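Local coordinates for putative uncharacterized protein (Toxoplasma gondii, PDB 4FBD), which is of unknown function but belongs to the DUF3228 family and is found here as an assembly of two chains, at residues L195-A198 / P199-L203; A224-A227 / Y228-H232. One frame throughout, in Å; residues are numbered along the deposited sequence.

Interaction 1: L195-A198 / P199-L203; sequences LPMA and PITML
The flat group at the centre is the trans peptide joining Ala198 to Pro199. One of its faces looks onto the first helical turn, where Thr201 and the backbone N of Ile200 lie; over the opposite face stands Ser225 of helix 219-229. At its edge the carbonyl O of Ala198 points into the new helix. It takes the backbone N of Met202 at 3.2 Å, nearly along the C=O axis (160° at Ala198 O). Thr201 N, 3.0 Å from Ala198 O and well above the peptide plane, makes only a weak bond to it, bent to 121° at the hydrogen. This is a helix N-terminus, with Ala198 as N-cap and Pro199 in the first helical position. Proline suits that place: its ring holds phi near the helical value, and the N-H it lacks would have had no carbonyl within the helix to bind. Pro199 O already closes the next turn, accepting from Leu203 N at 3.2 Å. Alanine brings no polar side chain to the cap, and its small methyl fits beside Thr201, with Ala198 CB 3.6 Å from Thr201 OG1. Met197 covers the turn from the loop side. A chi1 of 72° sets its CG between backbone N and carbonyl carbon, folding the thioether back over the helix start. There it crosses Met202 at about a right angle, with Met197 CG only 3.4 Å from Met202 CG, a tight fit of two flexible, unbranched chains. Further out, Met197 SD meets the methyl CG2 of Thr201 at 4.0 Å, apolar against apolar. Met202 also leans on Leu217 of the following loop. Along another side of the helix, Ile200 packs on Ile200 of the second subunit, and Pro199 on Tyr120 of that subunit.

Interaction 2: A224-A227 / Y228-H232; sequences ASVA and YWKTH
Trp229 lies against Ser225 one turn back: its N-H reaches Ser225 O at 3.0 Å and nearly straight (167°), while ring atom CD1 comes within 3.6 Å of Ser225 OG. Tyr228 N likewise binds Ala224 O. On another side of the helix Val226 CG1 touches Lys230 CD at 3.7 Å, one methyl of the beta-branched valine resting on the lysine's aliphatic stem. Within 228-232 the rings pack in sequence: Tyr228 turns an edge to the indole face of Trp229, T-shaped, and one of its own faces lies parallel to the imidazole of His232, offset, with His232 ND1 3.3 Å above the Tyr228 plane. The polar tips are held from outside: Ser225 OG by Met197 O, Trp229 NE1 by Pro196 O, Tyr228 OH by Glu191, and Lys230 NZ by a salt bridge to Glu243 of the second subunit. Where helix 219-229 gives way to strand 232-235, Tyr228 O receives Thr231 N and His232 ND1 from opposite faces of the carbonyl. The His232 ND1 to Tyr228 O bond is short, 2.7 Å, and lies in the imidazole plane. ND1 therefore carries a proton, and the helix end's partial negative charge would be expected to strengthen that bond.

After strand 181-189 of the five-stranded sheet, the chain runs through a loop to 195-198, and interaction 1 turns it directly into helix 199-204. A further loop leads to helix 219-229, and interaction 2 covers its C-terminal end and the turn that leads into strand 232-235 of the four-stranded sheet. The two contacts are in series, neither nested nor crossing, and each is local, its residues linked three to five positions apart. In space their centres are 9 Å apart, with residues 196-199 laid along helix 219-229 and Pro196 CG 3.6 Å from Tyr228 CB. Together they join one helix's start to the next helix's end, and both border the second subunit around its Tyr120.

Interaction 1: L195-A198 / P199-L203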
ATOM      1  N   LEU A 195      -9.816 -12.465   8.975  1.00 39.52           N
ATOM      2  CA  LEU A 195      -8.544 -11.894   8.632  1.00 40.98           C
ATOM      3  C   LEU A 195      -8.820 -10.532   7.966  1.00 40.67           C
ATOM      4  O   LEU A 195      -9.680 -10.430   7.075  1.00 43.37           O
ATOM      5  CB  LEU A 195      -7.808 -12.847   7.717  1.00 43.98           C
ATOM      6  CG  LEU A 195      -6.412 -13.205   8.188  1.00 48.91           C
ATOM      7  CD1 LEU A 195      -6.490 -13.724   9.650  1.00 50.25           C
ATOM      8  CD2 LEU A 195      -5.806 -14.244   7.260  1.00 47.80           C
ATOM      9  N   PRO A 196      -8.118  -9.474   8.413  1.00 38.70           N
ATOM     10  CA  PRO A 196      -8.344  -8.161   7.836  1.00 41.58           C
ATOM     11  C   PRO A 196      -7.977  -8.093   6.378  1.00 41.69           C
ATOM     12  O   PRO A 196      -7.005  -8.704   5.966  1.00 42.78           O
ATOM     13  CB  PRO A 196      -7.414  -7.257   8.647  1.00 40.84           C
ATOM     14  CG  PRO A 196      -6.364  -8.157   9.135  1.00 39.02           C
ATOM     15  CD  PRO A 196      -7.021  -9.448   9.392  1.00 38.04           C
ATOM     16  N   MET A 197      -8.745  -7.358   5.593  1.00 44.47           N
ATOM     17  CA  MET A 197      -8.413  -7.211   4.191  1.00 47.70           C
ATOM     18  C   MET A 197      -7.114  -6.405   4.155  1.00 46.70           C
ATOM     19  O   MET A 197      -6.733  -5.796   5.161  1.00 46.39           O
ATOM     20  CB  MET A 197      -9.529  -6.503   3.414  1.00 51.19           C
ATOM     21  CG  MET A 197      -9.680  -5.023   3.690  1.00 59.67           C
ATOM     22  SD  MET A 197     -11.207  -4.274   2.992  1.00 71.91           S
ATOM     23  CE  MET A 197     -12.457  -5.028   4.035  1.00 69.88           C
ATOM     24  N   ALA A 198      -6.451  -6.406   3.003  1.00 46.23           N
ATOM     25  CA  ALA A 198      -5.215  -5.701   2.834  1.00 45.80           C
ATOM     26  C   ALA A 198      -5.464  -4.216   2.995  1.00 47.81           C
ATOM     27  O   ALA A 198      -6.493  -3.719   2.599  1.00 49.76           O
ATOM     28  CB  ALA A 198      -4.625  -5.983   1.464  1.00 46.54           C
ATOM     29  N   PRO A 199      -4.488  -3.497   3.555  1.00 37.17           N
ATOM     30  CA  PRO A 199      -4.603  -2.038   3.718  1.00 37.85           C
ATOM     31  C   PRO A 199      -4.963  -1.325   2.417  1.00 39.44           C
ATOM     32  O   PRO A 199      -5.784  -0.442   2.424  1.00 39.15           O
ATOM     33  CB  PRO A 199      -3.190  -1.634   4.178  1.00 36.61           C
ATOM     34  CG  PRO A 199      -2.699  -2.841   4.914  1.00 34.66           C
ATOM     35  CD  PRO A 199      -3.211  -4.005   4.098  1.00 33.97           C
ATOM     36  N   ILE A 200      -4.357  -1.736   1.313  1.00 39.79           N
ATOM     37  CA  ILE A 200      -4.612  -1.100   0.036  1.00 42.82           C
ATOM     38  C   ILE A 200      -6.047  -1.345  -0.396  1.00 44.88           C
ATOM     39  O   ILE A 200      -6.685  -0.466  -0.961  1.00 48.43           O
ATOM     40  CB  ILE A 200      -3.599  -1.563  -1.050  1.00 42.91           C
ATOM     41  CG1 ILE A 200      -3.763  -0.747  -2.332  1.00 49.21           C
ATOM     42  CG2 ILE A 200      -3.745  -3.055  -1.361  1.00 44.38           C
ATOM     43  CD1 ILE A 200      -3.393   0.718  -2.189  1.00 50.75           C
ATOM     44  N   THR A 201      -6.574  -2.518  -0.097  1.00 45.45           N
ATOM     45  CA  THR A 201      -7.939  -2.831  -0.493  1.00 47.57           C
ATOM     46  C   THR A 201      -8.842  -1.841   0.204  1.00 50.10           C
ATOM     47  O   THR A 201      -9.778  -1.338  -0.396  1.00 51.49           O
ATOM     48  CB  THR A 201      -8.333  -4.285  -0.129  1.00 47.63           C
ATOM     49  OG1 THR A 201      -7.362  -5.200  -0.660  1.00 47.48           O
ATOM     50  CG2 THR A 201      -9.712  -4.657  -0.679  1.00 45.91           C
ATOM     51  N   MET A 202      -8.543  -1.528   1.467  1.00 50.44           N
ATOM     52  CA  MET A 202      -9.363  -0.564   2.220  1.00 53.35           C
ATOM     53  C   MET A 202      -9.321   0.824   1.589  1.00 54.99           C
ATOM     54  O   MET A 202     -10.352   1.501   1.505  1.00 56.80           O
ATOM     55  CB  MET A 202      -8.931  -0.468   3.678  1.00 53.39           C
ATOM     56  CG  MET A 202      -9.131  -1.760   4.480  1.00 57.55           C
ATOM     57  SD  MET A 202      -8.782  -1.527   6.242  1.00 63.01           S
ATOM     58  CE  MET A 202      -9.793  -0.066   6.533  1.00 57.55           C
ATOM     59  N   LEU A 203      -8.133   1.238   1.143  1.00 54.99           N
ATOM     60  CA  LEU A 203      -7.970   2.537   0.475  1.00 58.18           C
ATOM     61  C   LEU A 203      -8.727   2.574  -0.857  1.00 61.40           C
ATOM     62  O   LEU A 203      -9.482   3.508  -1.101  1.00 64.04           O
ATOM     63  CB  LEU A 203      -6.498   2.859   0.230  1.00 57.04           C
ATOM     64  CG  LEU A 203      -5.634   2.921   1.495  1.00 55.89           C
ATOM     65  CD1 LEU A 203      -4.193   3.183   1.115  1.00 54.89           C
ATOM     66  CD2 LEU A 203      -6.139   3.985   2.471  1.00 55.87           C
TER

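Interaction 2: A224-A227 / Y228-H232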
ATOM      1  N   ALA A 224      -5.470  -1.664  12.262  1.00 40.73           N
ATOM      2  CA  ALA A 224      -5.554  -3.089  12.574  1.00 41.16           C
ATOM      3  C   ALA A 224      -5.082  -3.928  11.385  1.00 38.92           C
ATOM      4  O   ALA A 224      -4.324  -4.911  11.532  1.00 39.41           O
ATOM      5  CB  ALA A 224      -6.999  -3.465  12.936  1.00 42.25           C
ATOM      6  N   SER A 225      -5.555  -3.562  10.208  1.00 37.77           N
ATOM      7  CA  SER A 225      -5.167  -4.275   9.005  1.00 37.25           C
ATOM      8  C   SER A 225      -3.660  -4.158   8.795  1.00 35.59           C
ATOM      9  O   SER A 225      -2.966  -5.170   8.613  1.00 36.58           O
ATOM     10  CB  SER A 225      -5.940  -3.772   7.818  1.00 38.02           C
ATOM     11  OG  SER A 225      -5.357  -4.274   6.646  1.00 47.94           O
ATOM     12  N   VAL A 226      -3.124  -2.949   8.889  1.00 35.97           N
ATOM     13  CA  VAL A 226      -1.672  -2.766   8.770  1.00 33.77           C
ATOM     14  C   VAL A 226      -0.891  -3.632   9.786  1.00 34.92           C
ATOM     15  O   VAL A 226       0.120  -4.251   9.437  1.00 33.00           O
ATOM     16  CB  VAL A 226      -1.290  -1.337   8.980  1.00 34.90           C
ATOM     17  CG1 VAL A 226       0.262  -1.216   9.187  1.00 36.88           C
ATOM     18  CG2 VAL A 226      -1.803  -0.488   7.793  1.00 33.87           C
ATOM     19  N   ALA A 227      -1.340  -3.661  11.037  1.00 33.95           N
ATOM     20  CA  ALA A 227      -0.656  -4.491  12.073  1.00 34.54           C
ATOM     21  C   ALA A 227      -0.557  -5.941  11.650  1.00 32.59           C
ATOM     22  O   ALA A 227       0.449  -6.580  11.879  1.00 33.89           O
ATOM     23  CB  ALA A 227      -1.379  -4.424  13.392  1.00 34.90           C
ATOM     24  N   TYR A 228      -1.601  -6.459  11.028  1.00 31.02           N
ATOM     25  CA  TYR A 228      -1.561  -7.845  10.579  1.00 31.53           C
ATOM     26  C   TYR A 228      -0.603  -8.015   9.415  1.00 32.43           C
ATOM     27  O   TYR A 228       0.265  -8.890   9.454  1.00 34.16           O
ATOM     28  CB  TYR A 228      -2.943  -8.387  10.157  1.00 30.08           C
ATOM     29  CG  TYR A 228      -2.868  -9.881   9.867  1.00 32.10           C
ATOM     30  CD1 TYR A 228      -2.983 -10.809  10.889  1.00 36.80           C
ATOM     31  CD2 TYR A 228      -2.635 -10.351   8.616  1.00 30.72           C
ATOM     32  CE1 TYR A 228      -2.884 -12.160  10.652  1.00 38.85           C
ATOM     33  CE2 TYR A 228      -2.541 -11.730   8.364  1.00 40.32           C
ATOM     34  CZ  TYR A 228      -2.672 -12.623   9.399  1.00 40.20           C
ATOM     35  OH  TYR A 228      -2.558 -13.982   9.200  1.00 42.03           O
ATOM     36  N   TRP A 229      -0.735  -7.147   8.409  1.00 31.94           N
ATOM     37  CA  TRP A 229       0.030  -7.279   7.180  1.00 33.63           C
ATOM     38  C   TRP A 229       1.489  -6.871   7.274  1.00 35.02           C
ATOM     39  O   TRP A 229       2.262  -7.204   6.385  1.00 35.53           O
ATOM     40  CB  TRP A 229      -0.742  -6.700   5.973  1.00 33.70           C
ATOM     41  CG  TRP A 229      -1.987  -7.532   5.751  1.00 30.57           C
ATOM     42  CD1 TRP A 229      -3.253  -7.200   6.079  1.00 34.16           C
ATOM     43  CD2 TRP A 229      -2.052  -8.876   5.235  1.00 31.02           C
ATOM     44  NE1 TRP A 229      -4.122  -8.233   5.773  1.00 33.03           N
ATOM     45  CE2 TRP A 229      -3.406  -9.274   5.263  1.00 30.08           C
ATOM     46  CE3 TRP A 229      -1.103  -9.769   4.744  1.00 30.31           C
ATOM     47  CZ2 TRP A 229      -3.833 -10.525   4.812  1.00 34.13           C
ATOM     48  CZ3 TRP A 229      -1.521 -11.019   4.313  1.00 34.10           C
ATOM     49  CH2 TRP A 229      -2.891 -11.383   4.341  1.00 36.17           C
ATOM     50  N   LYS A 230       1.887  -6.246   8.386  1.00 35.91           N
ATOM     51  CA  LYS A 230       3.291  -5.956   8.588  1.00 35.95           C
ATOM     52  C   LYS A 230       4.056  -7.244   8.865  1.00 34.55           C
ATOM     53  O   LYS A 230       5.269  -7.282   8.653  1.00 36.08           O
ATOM     54  CB  LYS A 230       3.586  -5.030   9.801  1.00 37.02           C
ATOM     55  CG  LYS A 230       2.776  -3.812   9.884  1.00 40.46           C
ATOM     56  CD  LYS A 230       3.435  -2.633  10.542  1.00 42.25           C
ATOM     57  CE  LYS A 230       4.122  -2.883  11.851  1.00 46.16           C
ATOM     58  NZ  LYS A 230       4.433  -1.515  12.496  1.00 45.32           N
ATOM     59  N   THR A 231       3.378  -8.276   9.378  1.00 40.17           N
ATOM     60  CA  THR A 231       4.080  -9.501   9.769  1.00 38.47           C
ATOM     61  C   THR A 231       3.644 -10.801   9.027  1.00 36.29           C
ATOM     62  O   THR A 231       3.989 -11.919   9.421  1.00 39.12           O
ATOM     63  CB  THR A 231       3.962  -9.674  11.282  1.00 42.77           C
ATOM     64  OG1 THR A 231       2.576  -9.747  11.647  1.00 47.61           O
ATOM     65  CG2 THR A 231       4.591  -8.445  12.055  1.00 38.45           C
ATOM     66  N   HIS A 232       2.905 -10.636   7.951  1.00 31.24           N
ATOM     67  CA  HIS A 232       2.425 -11.732   7.140  1.00 30.85           C
ATOM     68  C   HIS A 232       2.357 -11.236   5.732  1.00 29.22           C
ATOM     69  O   HIS A 232       2.088 -10.045   5.498  1.00 30.75           O
ATOM     70  CB  HIS A 232       1.011 -12.132   7.488  1.00 30.43           C
ATOM     71  CG  HIS A 232       0.816 -12.498   8.910  1.00 31.61           C
ATOM     72  ND1 HIS A 232       0.510 -11.565   9.871  1.00 35.98           N
ATOM     73  CD2 HIS A 232       0.867 -13.695   9.537  1.00 29.19           C
ATOM     74  CE1 HIS A 232       0.381 -12.172  11.037  1.00 40.93           C
ATOM     75  NE2 HIS A 232       0.582 -13.465  10.858  1.00 44.22           N
TER